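Local structure of transcription termination factor FttA (Methanosarcina mazei, 2XR1) at residues Met402-Lys405 against Asn406-Arg410; Glu433-Lys437 against Gly438-Glu442; Gln575-Asp578 against Gly579-Gly582. The protein probably terminates transcription as a homodimeric, zinc-dependent nuclease that cleaves nascent RNA at the exit channel of RNA polymerase. All coordinates share one frame; numbering follows the deposited sequence.

Contact 1 (Met402-Lys405 against Asn406-Arg410); sequences MVVK and NTIER
Lys-405 and Glu-409, one helical turn apart, run their side chains side by side in the same direction. Carboxylate atom OE2 of Glu-409 lies against the aliphatic part of the lysine, 3.2 Å from Lys-405 CG, while Lys-405 NZ stands 4.1 Å from that same OE2. The opposite charges are therefore near each other without forming a salt bridge. With CG anti to the backbone N (chi1 -173°), the lysine brings this methylene forward to the Glu-409 carboxylate; beyond it the chain turns outward past OE2.

Backbone bonds define the last turns of helix 393-409. Asn-406 N, Thr-407 N, Ile-408 N and Glu-409 N each donate to the carbonyl four residues back; the bond from Glu-409 N to Lys-405 O is 2.9 Å and nearly straight at 172°. A weak second bond runs from Ile-408 N to the same Lys-405 O. Arg-410 N still pairs with Asn-406 O, although Arg-410 itself has left helical geometry.

On the buried side, Val-404 CG1 faces Ile-408 CG1 at 4.4 Å, an apolar i to i+4 pair. Thr-407 OG1, which lies 3.0 Å from Val-403 O, is hydrogen-bonded with Thr-533 OG1.

This is the C-terminal end of a helix packed on the parallel sheet of the beta-CASP region. Val-403 and Arg-410 rest on Thr-533 of strand 533-536, and Arg-410 makes a salt bridge to Glu-573 of the adjoining strand 573-576. Val-404 and Ile-408 instead meet Ile-440 and Pro-441, in the loop between helix 423-436 and strand 445-448.

Contact 2 (Glu433-Lys437 against Gly438-Glu442); sequences ESIRK and GLIPE
Ser-434 O is gripped by two successive amides: Leu-439 N donates to it at 2.9 Å, and Ile-440 N adds a weak bond at 3.4 Å. Together with the bond from Gly-438 N to Ile-435 O, 3.0 Å, the first of these makes a Schellman motif that ends helix 423-436. Gly-438, its C-prime residue, has a positive phi of 56°, the conformation that turns the chain back across the helix end. The two capping bonds differ in approach. Leu-439 N comes to its carbonyl oxygen only moderately tilted from the carbonyl plane, whereas Gly-438 N sits above the plane of the Ile-435 carbonyl, away from its lone pairs.

Beyond the turn, Ile-440 packs back on Ser-434 and Ile-435. Its chi1 of -62°, with CG1 anti to the carbonyl carbon, turns the longer branch onto Ser-434 and brings CD1 to 3.4 Å from Ser-434 CB. The Ser-434 hydroxyl is engaged elsewhere, with Val-430 O and Gln-401 NE2. Ile-435 and Ile-440 cross obliquely, with Ile-435 CG1 4.2 Å from Ile-440 CB. On the more exposed side, Lys-437 and Leu-439 run alongside each other.

Leu-439 also touches Gln-401 of helix 393-409. Ile-440 sits between the two helices of the beta-CASP region, while Pro-441 turns to helix 393-409 before the chain enters strand 445-448. The two branches of Ile-435 part company: CD1 approaches Pro-441 O at 3.7 Å, and CG2 lies 3.9 Å from Glu-442 CA.

Contact 3 (Gln575-Asp578 against Gly579-Gly582); sequences QVVD and GFSG
Phe-580 lies alongside Val-577, its ring atom CE1 3.8 Å from Val-577 CG1, beside an inverse gamma turn centred on Asp-578. The turn is closed by Gly-579 N donating to Val-577 O at 2.7 Å, with a markedly bent N-H...O angle of 134°. The same Val-577 O also lies in the plane of the Phe-580 ring, at its edge, 3.6 Å from CD1. That carbonyl thus has an amide and an aromatic edge as neighbours; the Phe-580 chi1 of -49° swings the ring back so that its CD1-CE1 edge meets it.

The turn ends strand 573-576, an outermost strand of the parallel beta-CASP sheet, and leads the chain toward the zinc site of the metallo-beta-lactamase fold. Phe-580 packs among Leu-400 of helix 393-409 and Glu-426 and Val-430 of helix 423-436. Past the turn, Ser-581 CB comes within 4.2 Å of Asp-578 OD1, which is hydrogen-bonded to Tyr-383 OH. Segment 579-582 also reaches the second shell of the metal centre and probably orients the imidazole of a zinc ligand: Gly-582 O is hydrogen-bonded to His-332 ND1.

In the fold
From the N terminus the three contacts follow one another in series; none nests within or crosses another, and each shapes a short local stretch. Contact 1 completes helix 393-409, contact 2 turns the chain from helix 423-436 toward strand 445-448, and contact 3, much later, carries it out of strand 573-576 toward the zinc site. Contacts 1 and 2 touch directly, which joins helix 393-409 to the loop that follows helix 423-436. Contacts 1 and 3 meet more lightly, through Val-403 and Gln-575. Contacts 2 and 3 do not touch, their nearest atoms being about 9 Å apart, yet both pack against helix 393-409, and Phe-580 also reaches helix 423-436.

Contact 1 (Met402-Lys405 against Asn406-Arg410)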
loop_
_atom_site.group_PDB
_atom_site.type_symbol
_atom_site.label_atom_id
_atom_site.label_comp_id
_atom_site.label_asym_id
_atom_site.label_seq_id
_atom_site.Cartn_x
_atom_site.Cartn_y
_atom_site.Cartn_z
ATOM N N MET B 402 4.951 -38.220 -32.386
ATOM C CA MET B 402 4.566 -38.177 -33.778
ATOM C C MET B 402 5.136 -36.969 -34.510
ATOM O O MET B 402 5.590 -37.090 -35.648
ATOM C CB MET B 402 3.043 -38.237 -33.914
ATOM C CG MET B 402 2.489 -39.652 -33.604
ATOM S SD MET B 402 3.004 -40.907 -34.840
ATOM C CE MET B 402 2.392 -42.433 -34.106
ATOM N N VAL B 403 5.138 -35.809 -33.874
ATOM C CA VAL B 403 5.715 -34.629 -34.515
ATOM C C VAL B 403 7.208 -34.824 -34.734
ATOM O O VAL B 403 7.722 -34.534 -35.820
ATOM C CB VAL B 403 5.483 -33.386 -33.710
ATOM C CG1 VAL B 403 6.328 -32.262 -34.224
ATOM C CG2 VAL B 403 3.999 -33.040 -33.736
ATOM N N VAL B 404 7.899 -35.341 -33.727
ATOM C CA VAL B 404 9.333 -35.540 -33.840
ATOM C C VAL B 404 9.655 -36.685 -34.804
ATOM O O VAL B 404 10.552 -36.555 -35.638
ATOM C CB VAL B 404 9.993 -35.735 -32.466
ATOM C CG1 VAL B 404 11.425 -36.155 -32.637
ATOM C CG2 VAL B 404 9.936 -34.428 -31.669
ATOM N N LYS B 405 8.879 -37.763 -34.735
ATOM C CA LYS B 405 9.053 -38.883 -35.650
ATOM C C LYS B 405 8.923 -38.422 -37.077
ATOM O O LYS B 405 9.796 -38.687 -37.902
ATOM C CB LYS B 405 8.017 -39.962 -35.407
ATOM C CG LYS B 405 8.246 -41.229 -36.200
ATOM C CD LYS B 405 6.915 -41.916 -36.433
ATOM C CE LYS B 405 7.022 -43.418 -36.379
ATOM N NZ LYS B 405 5.701 -44.027 -36.664
ATOM N N ASN B 406 7.829 -37.726 -37.360
ATOM C CA ASN B 406 7.562 -37.285 -38.714
ATOM C C ASN B 406 8.666 -36.340 -39.170
ATOM O O ASN B 406 9.199 -36.532 -40.250
ATOM C CB ASN B 406 6.156 -36.657 -38.864
ATOM C CG ASN B 406 5.003 -37.676 -38.666
ATOM O OD1 ASN B 406 5.153 -38.883 -38.898
ATOM N ND2 ASN B 406 3.834 -37.161 -38.237
ATOM N N THR B 407 9.056 -35.372 -38.345
ATOM C CA THR B 407 10.133 -34.455 -38.734
ATOM C C THR B 407 11.422 -35.190 -39.096
ATOM O O THR B 407 12.109 -34.802 -40.022
ATOM C CB THR B 407 10.524 -33.454 -37.631
ATOM O OG1 THR B 407 9.439 -32.569 -37.334
ATOM C CG2 THR B 407 11.700 -32.633 -38.086
ATOM N N ILE B 408 11.774 -36.235 -38.352
ATOM C CA ILE B 408 13.048 -36.903 -38.595
ATOM C C ILE B 408 12.958 -37.787 -39.832
ATOM O O ILE B 408 13.821 -37.745 -40.708
ATOM C CB ILE B 408 13.501 -37.739 -37.385
ATOM C CG1 ILE B 408 13.885 -36.843 -36.207
ATOM C CG2 ILE B 408 14.678 -38.614 -37.766
ATOM C CD1 ILE B 408 14.631 -35.601 -36.586
ATOM N N GLU B 409 11.905 -38.584 -39.908
ATOM C CA GLU B 409 11.756 -39.519 -40.996
ATOM C C GLU B 409 11.750 -38.818 -42.355
ATOM O O GLU B 409 12.057 -39.445 -43.375
ATOM C CB GLU B 409 10.487 -40.342 -40.815
ATOM C CG GLU B 409 10.677 -41.580 -39.959
ATOM C CD GLU B 409 9.465 -42.496 -40.013
ATOM O OE1 GLU B 409 9.066 -42.920 -41.125
ATOM O OE2 GLU B 409 8.899 -42.793 -38.943
ATOM N N ARG B 410 11.403 -37.531 -42.383
ATOM C CA ARG B 410 11.446 -36.763 -43.627
ATOM C C ARG B 410 12.693 -35.858 -43.731
ATOM O O ARG B 410 12.741 -34.957 -44.571
ATOM C CB ARG B 410 10.145 -35.964 -43.796
ATOM C CG ARG B 410 10.121 -34.608 -43.105
ATOM C CD ARG B 410 8.710 -34.175 -42.740
ATOM N NE ARG B 410 8.664 -32.770 -42.351
ATOM C CZ ARG B 410 7.906 -32.268 -41.378
ATOM N NH1 ARG B 410 7.134 -33.059 -40.638
ATOM N NH2 ARG B 410 7.946 -30.959 -41.120
#

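Contact 2 (Glu433-Lys437 against Gly438-Glu442)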
loop_
_atom_site.group_PDB
_atom_site.type_symbol
_atom_site.label_atom_id
_atom_site.label_comp_id
_atom_site.label_asym_id
_atom_site.label_seq_id
_atom_site.Cartn_x
_atom_site.Cartn_y
_atom_site.Cartn_z
ATOM N N GLU B 433 12.758 -42.169 -23.775
ATOM C CA GLU B 433 11.894 -43.337 -23.741
ATOM C C GLU B 433 11.454 -43.667 -25.144
ATOM O O GLU B 433 11.440 -44.826 -25.537
ATOM C CB GLU B 433 10.666 -43.056 -22.886
ATOM C CG GLU B 433 9.778 -44.271 -22.617
ATOM C CD GLU B 433 8.764 -44.008 -21.505
ATOM O OE1 GLU B 433 7.965 -43.047 -21.639
ATOM O OE2 GLU B 433 8.773 -44.740 -20.488
ATOM N N SER B 434 11.109 -42.640 -25.907
ATOM C CA SER B 434 10.591 -42.840 -27.234
ATOM C C SER B 434 11.646 -43.468 -28.106
ATOM O O SER B 434 11.370 -44.443 -28.785
ATOM C CB SER B 434 10.139 -41.518 -27.847
ATOM O OG SER B 434 9.385 -40.766 -26.935
ATOM N N ILE B 435 12.853 -42.918 -28.074
ATOM C CA ILE B 435 13.964 -43.515 -28.811
ATOM C C ILE B 435 14.237 -44.937 -28.338
ATOM O O ILE B 435 14.455 -45.819 -29.132
ATOM C CB ILE B 435 15.265 -42.696 -28.688
ATOM C CG1 ILE B 435 15.077 -41.319 -29.315
ATOM C CG2 ILE B 435 16.421 -43.453 -29.334
ATOM C CD1 ILE B 435 16.314 -40.644 -29.717
ATOM N N ARG B 436 14.211 -45.148 -27.029
ATOM C CA ARG B 436 14.515 -46.465 -26.457
ATOM C C ARG B 436 13.543 -47.548 -26.950
ATOM O O ARG B 436 13.969 -48.660 -27.289
ATOM C CB ARG B 436 14.534 -46.376 -24.930
ATOM C CG ARG B 436 14.981 -47.642 -24.229
ATOM C CD ARG B 436 15.333 -47.366 -22.787
ATOM N NE ARG B 436 14.250 -46.705 -22.061
ATOM C CZ ARG B 436 13.144 -47.309 -21.634
ATOM N NH1 ARG B 436 12.923 -48.603 -21.870
ATOM N NH2 ARG B 436 12.240 -46.607 -20.969
ATOM N N LYS B 437 12.259 -47.187 -27.025
ATOM C CA LYS B 437 11.206 -48.077 -27.522
ATOM C C LYS B 437 11.021 -47.995 -29.040
ATOM O O LYS B 437 9.993 -48.436 -29.555
ATOM C CB LYS B 437 9.878 -47.761 -26.840
ATOM C CG LYS B 437 9.890 -48.007 -25.357
ATOM C CD LYS B 437 8.856 -47.153 -24.607
ATOM C CE LYS B 437 7.443 -47.739 -24.758
ATOM N NZ LYS B 437 6.328 -46.707 -24.832
ATOM N N GLY B 438 12.011 -47.449 -29.752
ATOM C CA GLY B 438 11.996 -47.406 -31.219
ATOM C C GLY B 438 10.759 -46.724 -31.803
ATOM O O GLY B 438 10.215 -47.169 -32.810
ATOM N N LEU B 439 10.346 -45.634 -31.169
ATOM C CA LEU B 439 9.114 -44.912 -31.469
ATOM C C LEU B 439 9.418 -43.513 -32.016
ATOM O O LEU B 439 8.568 -42.893 -32.618
ATOM C CB LEU B 439 8.310 -44.804 -30.181
ATOM C CG LEU B 439 6.806 -45.027 -30.062
ATOM C CD1 LEU B 439 6.311 -46.343 -30.607
ATOM C CD2 LEU B 439 6.473 -44.903 -28.556
ATOM N N ILE B 440 10.610 -42.996 -31.750
ATOM C CA ILE B 440 11.235 -41.919 -32.536
ATOM C C ILE B 440 12.513 -42.585 -33.031
ATOM O O ILE B 440 12.967 -43.536 -32.399
ATOM C CB ILE B 440 11.651 -40.709 -31.659
ATOM C CG1 ILE B 440 10.454 -40.064 -30.978
ATOM C CG2 ILE B 440 12.370 -39.642 -32.458
ATOM C CD1 ILE B 440 10.870 -38.964 -29.969
ATOM N N PRO B 441 13.097 -42.128 -34.154
ATOM C CA PRO B 441 14.346 -42.787 -34.621
ATOM C C PRO B 441 15.579 -42.385 -33.819
ATOM O O PRO B 441 15.639 -41.270 -33.316
ATOM C CB PRO B 441 14.494 -42.291 -36.063
ATOM C CG PRO B 441 13.131 -41.788 -36.441
ATOM C CD PRO B 441 12.548 -41.221 -35.175
ATOM N N GLU B 442 16.559 -43.279 -33.702
ATOM C CA GLU B 442 17.768 -42.958 -32.936
ATOM C C GLU B 442 18.501 -41.814 -33.647
ATOM O O GLU B 442 18.929 -41.937 -34.794
ATOM C CB GLU B 442 18.678 -44.173 -32.704
ATOM C CG GLU B 442 17.917 -45.497 -32.428
ATOM C CD GLU B 442 18.722 -46.532 -31.633
ATOM O OE1 GLU B 442 19.862 -46.867 -32.057
ATOM O OE2 GLU B 442 18.190 -47.004 -30.585
#

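Contact 3 (Gln575-Asp578 against Gly579-Gly582)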
loop_
_atom_site.group_PDB
_atom_site.type_symbol
_atom_site.label_atom_id
_atom_site.label_comp_id
_atom_site.label_asym_id
_atom_site.label_seq_id
_atom_site.Cartn_x
_atom_site.Cartn_y
_atom_site.Cartn_z
ATOM N N GLN B 575 4.478 -26.671 -34.725
ATOM C CA GLN B 575 3.494 -27.480 -34.023
ATOM C C GLN B 575 3.464 -27.065 -32.580
ATOM O O GLN B 575 4.475 -26.640 -32.036
ATOM C CB GLN B 575 3.769 -28.969 -34.170
ATOM C CG GLN B 575 3.502 -29.518 -35.601
ATOM C CD GLN B 575 2.185 -30.274 -35.766
ATOM O OE1 GLN B 575 1.403 -30.413 -34.828
ATOM N NE2 GLN B 575 1.959 -30.795 -36.956
ATOM N N VAL B 576 2.292 -27.148 -31.971
ATOM C CA VAL B 576 2.116 -26.775 -30.584
ATOM C C VAL B 576 1.700 -28.028 -29.825
ATOM O O VAL B 576 0.669 -28.624 -30.125
ATOM C CB VAL B 576 1.030 -25.677 -30.457
ATOM C CG1 VAL B 576 0.813 -25.320 -29.018
ATOM C CG2 VAL B 576 1.422 -24.435 -31.254
ATOM N N VAL B 577 2.510 -28.456 -28.871
ATOM C CA VAL B 577 2.197 -29.632 -28.062
ATOM C C VAL B 577 2.252 -29.157 -26.632
ATOM O O VAL B 577 3.246 -29.315 -25.930
ATOM C CB VAL B 577 3.196 -30.762 -28.309
ATOM C CG1 VAL B 577 2.811 -32.000 -27.529
ATOM C CG2 VAL B 577 3.294 -31.050 -29.799
ATOM N N ASP B 578 1.179 -28.526 -26.203
ATOM C CA ASP B 578 1.207 -27.766 -24.967
ATOM C C ASP B 578 0.930 -28.760 -23.859
ATOM O O ASP B 578 -0.163 -28.787 -23.296
ATOM C CB ASP B 578 0.158 -26.639 -25.014
ATOM C CG ASP B 578 0.306 -25.613 -23.881
ATOM O OD1 ASP B 578 1.230 -25.720 -23.056
ATOM O OD2 ASP B 578 -0.517 -24.649 -23.834
ATOM N N GLY B 579 1.916 -29.589 -23.552
ATOM C CA GLY B 579 1.758 -30.564 -22.490
ATOM C C GLY B 579 2.880 -30.589 -21.474
ATOM O O GLY B 579 2.915 -31.471 -20.637
ATOM N N PHE B 580 3.789 -29.629 -21.525
ATOM C CA PHE B 580 4.968 -29.708 -20.694
ATOM C C PHE B 580 5.287 -28.419 -19.988
ATOM O O PHE B 580 6.421 -28.210 -19.571
ATOM C CB PHE B 580 6.144 -30.134 -21.553
ATOM C CG PHE B 580 5.847 -31.330 -22.390
ATOM C CD1 PHE B 580 5.160 -31.192 -23.578
ATOM C CD2 PHE B 580 6.216 -32.593 -21.977
ATOM C CE1 PHE B 580 4.873 -32.294 -24.385
ATOM C CE2 PHE B 580 5.937 -33.696 -22.757
ATOM C CZ PHE B 580 5.256 -33.546 -23.977
ATOM N N SER B 581 4.281 -27.562 -19.830
ATOM C CA SER B 581 4.510 -26.276 -19.230
ATOM C C SER B 581 4.835 -26.414 -17.774
ATOM O O SER B 581 5.464 -25.552 -17.234
ATOM C CB SER B 581 3.281 -25.377 -19.404
ATOM O OG SER B 581 2.174 -25.884 -18.673
ATOM N N GLY B 582 4.371 -27.477 -17.122
ATOM C CA GLY B 582 4.517 -27.625 -15.670
ATOM C C GLY B 582 3.521 -26.803 -14.848
ATOM O O GLY B 582 3.709 -26.636 -13.646
#